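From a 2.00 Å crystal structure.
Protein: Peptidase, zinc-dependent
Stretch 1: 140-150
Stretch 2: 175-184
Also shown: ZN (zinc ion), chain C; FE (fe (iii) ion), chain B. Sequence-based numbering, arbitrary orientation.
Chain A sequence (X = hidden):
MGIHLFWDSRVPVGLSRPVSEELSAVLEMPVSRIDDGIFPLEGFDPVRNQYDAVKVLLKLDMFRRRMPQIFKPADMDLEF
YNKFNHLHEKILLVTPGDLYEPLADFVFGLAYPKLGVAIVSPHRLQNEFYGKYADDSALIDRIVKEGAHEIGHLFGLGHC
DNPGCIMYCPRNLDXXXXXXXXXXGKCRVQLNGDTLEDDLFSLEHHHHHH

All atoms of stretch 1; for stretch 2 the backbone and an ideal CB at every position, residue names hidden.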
# COMPACT_ATOMS: atom_id res chain seq x y z
N ILE A 140 -9.39 -8.33 -4.15
CA ILE A 140 -8.32 -8.85 -3.28
C ILE A 140 -7.05 -9.08 -4.12
O ILE A 140 -5.95 -8.64 -3.75
CB ILE A 140 -8.74 -10.18 -2.61
CG1 ILE A 140 -9.89 -9.95 -1.62
CG2 ILE A 140 -7.53 -10.84 -1.89
CD1 ILE A 140 -10.57 -11.24 -1.14
N ASP A 141 -7.20 -9.77 -5.25
CA ASP A 141 -6.06 -10.01 -6.14
C ASP A 141 -5.33 -8.71 -6.43
O ASP A 141 -4.11 -8.65 -6.36
CB ASP A 141 -6.50 -10.57 -7.48
CG ASP A 141 -7.01 -11.99 -7.40
OD1 ASP A 141 -6.73 -12.68 -6.40
OD2 ASP A 141 -7.70 -12.40 -8.35
N ARG A 142 -6.09 -7.70 -6.83
CA ARG A 142 -5.50 -6.45 -7.28
C ARG A 142 -4.81 -5.68 -6.16
O ARG A 142 -3.67 -5.23 -6.32
CB ARG A 142 -6.55 -5.58 -7.97
CG ARG A 142 -7.03 -6.21 -9.27
CD ARG A 142 -8.31 -5.51 -9.78
NE ARG A 142 -8.68 -6.03 -11.09
CZ ARG A 142 -9.94 -6.14 -11.52
NH1 ARG A 142 -10.95 -5.77 -10.74
NH2 ARG A 142 -10.17 -6.65 -12.72
N ILE A 143 -5.48 -5.57 -5.01
CA ILE A 143 -4.88 -4.87 -3.87
C ILE A 143 -3.61 -5.55 -3.37
O ILE A 143 -2.67 -4.89 -2.97
CB ILE A 143 -5.83 -4.77 -2.68
CG1 ILE A 143 -7.11 -4.02 -3.09
CG2 ILE A 143 -5.14 -4.06 -1.49
CD1 ILE A 143 -8.11 -3.87 -1.96
N VAL A 144 -3.61 -6.88 -3.38
CA VAL A 144 -2.45 -7.62 -2.93
C VAL A 144 -1.26 -7.35 -3.85
O VAL A 144 -0.15 -7.11 -3.38
CB VAL A 144 -2.71 -9.13 -2.97
CG1 VAL A 144 -1.39 -9.91 -2.79
CG2 VAL A 144 -3.75 -9.52 -1.92
N LYS A 145 -1.52 -7.40 -5.15
CA LYS A 145 -0.49 -7.24 -6.15
C LYS A 145 0.12 -5.83 -6.16
O LYS A 145 1.33 -5.67 -6.28
CB LYS A 145 -1.07 -7.53 -7.52
CG LYS A 145 -1.36 -9.00 -7.81
CD LYS A 145 -2.19 -9.07 -9.09
CE LYS A 145 -2.44 -10.49 -9.52
NZ LYS A 145 -3.01 -10.48 -10.90
N GLU A 146 -0.73 -4.82 -6.01
CA GLU A 146 -0.25 -3.44 -6.05
C GLU A 146 0.25 -3.04 -4.67
O GLU A 146 1.18 -2.23 -4.55
CB GLU A 146 -1.34 -2.48 -6.55
CG GLU A 146 -1.00 -1.01 -6.39
CD GLU A 146 0.08 -0.53 -7.34
OE1 GLU A 146 0.49 -1.32 -8.23
OE2 GLU A 146 0.51 0.64 -7.22
N GLY A 147 -0.33 -3.63 -3.64
CA GLY A 147 0.17 -3.44 -2.28
C GLY A 147 1.55 -4.04 -2.06
O GLY A 147 2.40 -3.41 -1.44
N ALA A 148 1.78 -5.25 -2.55
CA ALA A 148 3.10 -5.87 -2.39
C ALA A 148 4.13 -5.11 -3.22
O ALA A 148 5.30 -5.04 -2.86
CB ALA A 148 3.07 -7.36 -2.76
N HIS A 149 3.68 -4.54 -4.34
CA HIS A 149 4.53 -3.71 -5.18
C HIS A 149 5.05 -2.49 -4.40
O HIS A 149 6.25 -2.31 -4.27
CB HIS A 149 3.73 -3.24 -6.40
CG HIS A 149 4.47 -2.30 -7.29
ND1 HIS A 149 5.12 -2.70 -8.44
CD2 HIS A 149 4.68 -0.96 -7.19
CE1 HIS A 149 5.69 -1.66 -9.01
NE2 HIS A 149 5.44 -0.59 -8.28
N GLU A 150 4.13 -1.68 -3.89
CA GLU A 150 4.47 -0.52 -3.10
C GLU A 150 5.36 -0.87 -1.92
O GLU A 150 6.32 -0.16 -1.65
CB GLU A 150 3.22 0.19 -2.59
CG GLU A 150 2.22 0.58 -3.68
CD GLU A 150 2.85 1.37 -4.81
OE1 GLU A 150 4.07 1.65 -4.76
OE2 GLU A 150 2.13 1.73 -5.75
N UNK A 175 -2.87 -4.75 -17.55
CA UNK A 175 -1.50 -5.09 -17.18
C UNK A 175 -1.37 -5.51 -15.72
O UNK A 175 -0.61 -6.42 -15.39
CB UNK A 175 -0.58 -3.90 -17.45
N UNK A 176 -2.10 -4.84 -14.83
CA UNK A 176 -2.04 -5.19 -13.41
C UNK A 176 -2.60 -6.61 -13.19
O UNK A 176 -2.05 -7.40 -12.43
CB UNK A 176 -2.82 -4.17 -12.58
N UNK A 177 -3.67 -6.93 -13.90
CA UNK A 177 -4.29 -8.24 -13.75
C UNK A 177 -3.39 -9.35 -14.29
O UNK A 177 -3.47 -10.50 -13.86
CB UNK A 177 -5.64 -8.27 -14.46
N UNK A 178 -2.52 -9.00 -15.25
CA UNK A 178 -1.58 -9.97 -15.81
C UNK A 178 -0.42 -10.26 -14.86
O UNK A 178 0.23 -11.30 -14.96
CB UNK A 178 -1.04 -9.46 -17.15
N UNK A 179 -0.15 -9.34 -13.94
CA UNK A 179 0.89 -9.60 -12.94
C UNK A 179 0.46 -10.82 -12.13
O UNK A 179 -0.73 -11.08 -11.99
CB UNK A 179 1.12 -8.39 -12.04
N UNK A 180 1.42 -11.59 -11.64
CA UNK A 180 1.12 -12.75 -10.81
C UNK A 180 1.50 -12.46 -9.37
O UNK A 180 2.21 -11.49 -9.10
CB UNK A 180 1.85 -13.99 -11.32
N UNK A 181 1.00 -13.27 -8.45
CA UNK A 181 1.36 -13.13 -7.05
C UNK A 181 2.73 -13.78 -6.89
O UNK A 181 2.83 -14.94 -6.47
CB UNK A 181 0.32 -13.76 -6.13
N UNK A 182 3.76 -13.02 -7.23
CA UNK A 182 5.04 -13.59 -7.62
C UNK A 182 6.14 -12.53 -7.60
O UNK A 182 6.00 -11.48 -8.23
CB UNK A 182 4.94 -14.22 -9.01
N UNK A 183 7.21 -12.78 -6.86
CA UNK A 183 8.43 -12.01 -7.02
C UNK A 183 9.40 -12.85 -7.82
O UNK A 183 9.72 -13.97 -7.41
CB UNK A 183 9.03 -11.60 -5.67
N UNK A 184 9.86 -12.34 -8.96
CA UNK A 184 10.81 -13.10 -9.79
C UNK A 184 12.12 -13.36 -9.03
O UNK A 184 12.29 -12.91 -7.89
CB UNK A 184 11.10 -12.35 -11.09
ZN ZN C . 6.17 1.47 -8.38
FE FE B . 11.00 -8.97 -10.54

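Position 175 lies in a helix, and its ideal CB has nothing of stretch 1 within 5.5 Å. Many residues would suit. It is Glu 175, which makes no contact with stretch 1.

At 176 the CA-to-CB bond points sideways, and the ideal CB is still out of range. A longer apolar chain could reach the CB atoms of Lys 145 and Glu 146 on the helix; a methionine or isoleucine might also serve. The residue is Leu 176. Its end comes nearer: CD1 lies 3.9 Å from Lys 145 CB, and CD2 lies 4.4 Å from Glu 146 CB.

At 177 the ideal CB is 5.1 Å from Arg 142 NE and 5.0 Å from Lys 145 NZ. Two positive groups call for an acceptor, so Asp, Glu or Asn are reasonable. It is Asp 177. Its carboxylate meets the edge of the guanidinium in a two-pronged salt bridge: Arg 142 NE donates to Asp 177 OD1 and Arg 142 NH2 to Asp 177 OD2, each at 2.8 Å. Water 1 links Asp 177 OD1 (2.5 Å) to Lys 145 NZ (3.0 Å).

Position 178 points away, and stretch 1 asks nothing of it; many residues would suit. It is Arg 178.

At 179 CA-to-CB points toward stretch 1, and the ideal CB is 4.5 Å from Lys 145 CD. The backbone has left the helix (phi/psi -61/150), and its carbonyl accepts a hydrogen bond from Lys 145, NZ to O of 179 at 2.6 Å. A long chain could run on toward Glu 146 and His 149; Lys, Arg, Gln or Met are plausible. It is Lys 179. Its NZ lies 3.7 Å from His 149 ND1 and 4.4 Å from Glu 146 OE1, the latter too far for a salt bridge.

Position 180 points away and tolerates most residues. Arg 180 NH1 makes a weak hydrogen bond to Arg 178 O (2.8 Å).

At 181 the bond points sideways. Asp 141 offers a negative charge farther along, so Lys or Arg would suit. Lys 181 runs past Val 144, CG to CG1 at 4.4 Å, and its NZ forms a salt bridge with Asp 141 OD1 at 2.6 Å.

Position 182 is out of reach; it is Tyr 182.

At 183 only a large side chain could reach Ala 148. Phe 183 does: CZ lies 4.3 Å from Ala 148 CB, and Ala 148 O is at the ring edge.

Position 184 is far from stretch 1, but iron lies nearby, favouring Cys or His. Cys 184 SG binds FE at 2.4 Å.

Stretch 2, residues 175-184: ELDRKRKYFC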
# COMPACT_ATOMS: atom_id res chain seq x y z
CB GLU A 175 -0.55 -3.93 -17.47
CG GLU A 175 0.29 -4.11 -18.73
CD GLU A 175 1.02 -2.83 -19.14
OE1 GLU A 175 1.61 -2.16 -18.27
OE2 GLU A 175 0.99 -2.51 -20.35
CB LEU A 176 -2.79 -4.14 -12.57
CG LEU A 176 -3.09 -4.38 -11.08
CD1 LEU A 176 -1.96 -5.06 -10.39
CD2 LEU A 176 -3.39 -3.08 -10.40
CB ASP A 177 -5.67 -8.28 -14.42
CG ASP A 177 -6.74 -7.56 -13.61
OD1 ASP A 177 -6.50 -7.26 -12.41
OD2 ASP A 177 -7.84 -7.31 -14.16
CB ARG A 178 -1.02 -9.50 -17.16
CG ARG A 178 -2.04 -9.51 -18.31
CD ARG A 178 -1.35 -9.18 -19.63
NE ARG A 178 -2.30 -8.87 -20.69
CZ ARG A 178 -2.55 -7.64 -21.15
NH1 ARG A 178 -1.91 -6.60 -20.64
NH2 ARG A 178 -3.43 -7.46 -22.12
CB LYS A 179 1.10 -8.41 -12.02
CG LYS A 179 1.54 -7.15 -12.74
CD LYS A 179 1.48 -5.97 -11.79
CE LYS A 179 2.58 -6.01 -10.77
NZ LYS A 179 2.41 -4.91 -9.78
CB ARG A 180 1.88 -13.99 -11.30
CG ARG A 180 1.30 -14.65 -12.55
CD ARG A 180 1.57 -13.81 -13.79
NE ARG A 180 1.56 -14.61 -15.01
CZ ARG A 180 0.56 -14.62 -15.89
NH1 ARG A 180 -0.52 -13.88 -15.69
NH2 ARG A 180 0.65 -15.38 -16.97
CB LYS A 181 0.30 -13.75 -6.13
CG LYS A 181 -0.99 -12.91 -6.04
CD LYS A 181 -2.13 -13.66 -5.40
CE LYS A 181 -3.46 -12.93 -5.65
NZ LYS A 181 -4.65 -13.78 -5.35
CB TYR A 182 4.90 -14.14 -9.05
CG TYR A 182 6.15 -14.67 -9.72
CD1 TYR A 182 6.76 -15.83 -9.27
CD2 TYR A 182 6.69 -14.04 -10.83
CE1 TYR A 182 7.89 -16.34 -9.89
CE2 TYR A 182 7.84 -14.53 -11.47
CZ TYR A 182 8.43 -15.69 -10.98
OH TYR A 182 9.55 -16.21 -11.58
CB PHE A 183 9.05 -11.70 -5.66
CG PHE A 183 8.38 -10.60 -4.91
CD1 PHE A 183 8.67 -9.28 -5.19
CD2 PHE A 183 7.47 -10.87 -3.90
CE1 PHE A 183 8.06 -8.27 -4.50
CE2 PHE A 183 6.86 -9.86 -3.21
CZ PHE A 183 7.16 -8.55 -3.51
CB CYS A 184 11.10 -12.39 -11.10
SG CYS A 184 12.18 -10.95 -10.96
O HOH W 1 -5.62 -9.08 -10.90
O HOH W 2 4.73 2.98 -7.26
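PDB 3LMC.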